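Cytolethal distending toxin subunit A (Haemophilus ducreyi, PDB 1SR4) probably pairs with the CdtC subunit as a lectin-like heterodimer that delivers the genotoxic CdtB subunit of cytolethal distending toxin into host cells. Local coordinates at residues A[123-128]-A[175-179]. Sequence-based numbering, arbitrary orientation.
Sequences AYGNGL and TVTLS
L178 of strand 176-179 reaches against the hairpin 123-128 and carries the largest share of the contact. Its CB lies 4.2 Å from N126 C, and CG sits over the next peptide, 3.8 Å from G127 O. At the tip the branches part: CD1 comes to 3.4 Å from G127 O and 3.8 Å from A123 CB, while CD2 turns to L128 CD2. With CG anti to its own carbonyl carbon (chi1 -72°), the branched end spans both hairpin strands, as suits leucine, and A123 offers CD1 only a methyl, at ordinary van der Waals distance. At the root of this side chain the backbones meet: L178 N donates to N126 O at 3.0 Å, bent (139° at the hydrogen) and from well above the carbonyl plane. The same oxygen takes a CA-H...O contact from T177 CA at 3.1 Å. Two residues along each segment, a water accepts from L128 N and probably donates to V176 O. Next to it L128 CD1 meets V176 CG1 at 4.0 Å, and both side chains pack on V163 and L71. The second position of the type II' turn, with phi 55°, suits G125; G127 brings its bare CA to 4.0 Å from T177 CA, its lack of a CB suiting the tight approach to V176 O. The exposed amide of N126 uses OD1 to accept a hydrogen bond from R161. Two hairpins, 120-131 and 162-179, thus join around apolar side chains, consistent with the beta-trefoil of ricin B-type lectins.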
ATOM      1  N   ALA A 123      19.471   3.308 -16.590  1.00  9.95           N
ATOM      2  CA  ALA A 123      19.236   2.746 -17.911  1.00 10.27           C
ATOM      3  C   ALA A 123      20.473   3.072 -18.741  1.00 12.70           C
ATOM      4  O   ALA A 123      20.924   4.226 -18.775  1.00 12.49           O
ATOM      5  CB  ALA A 123      18.000   3.381 -18.555  1.00 11.22           C
ATOM      6  N   TYR A 124      21.014   2.058 -19.411  1.00 13.11           N
ATOM      7  CA  TYR A 124      22.205   2.226 -20.244  1.00 14.09           C
ATOM      8  C   TYR A 124      22.196   1.205 -21.381  1.00 14.54           C
ATOM      9  O   TYR A 124      22.034  -0.002 -21.142  1.00 13.57           O
ATOM     10  CB  TYR A 124      23.472   2.047 -19.408  1.00 15.48           C
ATOM     11  CG  TYR A 124      24.710   2.002 -20.269  1.00 17.75           C
ATOM     12  CD1 TYR A 124      25.251   3.174 -20.799  1.00 19.95           C
ATOM     13  CD2 TYR A 124      25.268   0.783 -20.650  1.00 18.60           C
ATOM     14  CE1 TYR A 124      26.312   3.131 -21.696  1.00 23.25           C
ATOM     15  CE2 TYR A 124      26.326   0.722 -21.540  1.00 22.38           C
ATOM     16  CZ  TYR A 124      26.844   1.902 -22.066  1.00 25.26           C
ATOM     17  OH  TYR A 124      27.874   1.857 -22.975  1.00 28.24           O
ATOM     18  N   GLY A 125      22.367   1.682 -22.618  1.00 14.00           N
ATOM     19  CA  GLY A 125      22.354   0.779 -23.756  1.00 12.59           C
ATOM     20  C   GLY A 125      21.061  -0.025 -23.751  1.00 14.79           C
ATOM     21  O   GLY A 125      19.978   0.553 -23.627  1.00 13.92           O
ATOM     22  N   ASN A 126      21.158  -1.347 -23.897  1.00 14.15           N
ATOM     23  CA  ASN A 126      19.971  -2.199 -23.893  1.00 15.28           C
ATOM     24  C   ASN A 126      19.720  -2.891 -22.557  1.00 15.21           C
ATOM     25  O   ASN A 126      19.147  -3.974 -22.533  1.00 15.73           O
ATOM     26  CB  ASN A 126      20.064  -3.280 -24.968  1.00 16.63           C
ATOM     27  CG  ASN A 126      20.116  -2.708 -26.371  1.00 16.93           C
ATOM     28  OD1 ASN A 126      19.544  -1.658 -26.646  1.00 17.37           O
ATOM     29  ND2 ASN A 126      20.798  -3.407 -27.264  1.00 18.41           N
ATOM     30  N   GLY A 127      20.143  -2.281 -21.454  1.00 15.12           N
ATOM     31  CA  GLY A 127      19.929  -2.899 -20.151  1.00 13.80           C
ATOM     32  C   GLY A 127      20.010  -1.915 -19.001  1.00 14.01           C
ATOM     33  O   GLY A 127      19.754  -0.730 -19.166  1.00 12.70           O
ATOM     34  N   LEU A 128      20.379  -2.407 -17.827  1.00 12.28           N
ATOM     35  CA  LEU A 128      20.492  -1.555 -16.658  1.00 12.12           C
ATOM     36  C   LEU A 128      21.861  -1.759 -16.034  1.00 11.65           C
ATOM     37  O   LEU A 128      22.407  -2.842 -16.101  1.00 12.53           O
ATOM     38  CB  LEU A 128      19.425  -1.930 -15.615  1.00 12.22           C
ATOM     39  CG  LEU A 128      17.935  -1.815 -15.960  1.00 10.20           C
ATOM     40  CD1 LEU A 128      17.114  -2.399 -14.798  1.00  8.42           C
ATOM     41  CD2 LEU A 128      17.555  -0.341 -16.215  1.00  7.46           C
ATOM     42  N   THR A 175      18.128 -12.601 -17.812  1.00 11.96           N
ATOM     43  CA  THR A 175      18.898 -11.522 -18.431  1.00  9.98           C
ATOM     44  C   THR A 175      17.962 -10.331 -18.467  1.00 10.63           C
ATOM     45  O   THR A 175      16.812 -10.455 -18.883  1.00 10.05           O
ATOM     46  CB  THR A 175      19.315 -11.925 -19.860  1.00 11.61           C
ATOM     47  OG1 THR A 175      20.032 -13.165 -19.787  1.00 13.05           O
ATOM     48  CG2 THR A 175      20.206 -10.859 -20.512  1.00 11.86           C
ATOM     49  N   VAL A 176      18.453  -9.179 -18.031  1.00  9.42           N
ATOM     50  CA  VAL A 176      17.635  -7.969 -17.960  1.00  9.63           C
ATOM     51  C   VAL A 176      17.959  -6.987 -19.085  1.00 10.86           C
ATOM     52  O   VAL A 176      19.094  -6.553 -19.235  1.00 10.11           O
ATOM     53  CB  VAL A 176      17.842  -7.285 -16.595  1.00 10.04           C
ATOM     54  CG1 VAL A 176      16.949  -6.060 -16.475  1.00 11.53           C
ATOM     55  CG2 VAL A 176      17.542  -8.292 -15.458  1.00  6.90           C
ATOM     56  N   THR A 177      16.949  -6.626 -19.862  1.00 11.31           N
ATOM     57  CA  THR A 177      17.161  -5.723 -20.981  1.00 12.55           C
ATOM     58  C   THR A 177      16.099  -4.643 -20.988  1.00 13.66           C
ATOM     59  O   THR A 177      15.219  -4.619 -20.124  1.00 12.64           O
ATOM     60  CB  THR A 177      17.060  -6.489 -22.324  1.00 13.10           C
ATOM     61  OG1 THR A 177      15.772  -7.117 -22.413  1.00 13.36           O
ATOM     62  CG2 THR A 177      18.129  -7.585 -22.421  1.00 13.51           C
ATOM     63  N   LEU A 178      16.192  -3.753 -21.971  1.00 13.57           N
ATOM     64  CA  LEU A 178      15.212  -2.695 -22.156  1.00 14.63           C
ATOM     65  C   LEU A 178      14.631  -2.889 -23.557  1.00 16.46           C
ATOM     66  O   LEU A 178      15.376  -3.079 -24.518  1.00 13.88           O
ATOM     67  CB  LEU A 178      15.875  -1.324 -22.068  1.00 14.23           C
ATOM     68  CG  LEU A 178      16.319  -0.894 -20.674  1.00 14.11           C
ATOM     69  CD1 LEU A 178      17.041   0.447 -20.746  1.00 10.61           C
ATOM     70  CD2 LEU A 178      15.077  -0.794 -19.782  1.00 14.50           C
ATOM     71  N   SER A 179      13.308  -2.884 -23.676  1.00 16.33           N
ATOM     72  CA  SER A 179      12.691  -3.032 -24.993  1.00 17.59           C
ATOM     73  C   SER A 179      11.333  -2.340 -25.027  1.00 16.93           C
ATOM     74  O   SER A 179      10.877  -1.794 -24.017  1.00 16.50           O
ATOM     75  CB  SER A 179      12.558  -4.516 -25.385  1.00 17.84           C
ATOM     76  OG  SER A 179      11.749  -5.217 -24.461  1.00 26.46           O
TER
HETATM   77  O   HOH W   1      20.745  -5.174 -17.486  1.00  9.81           O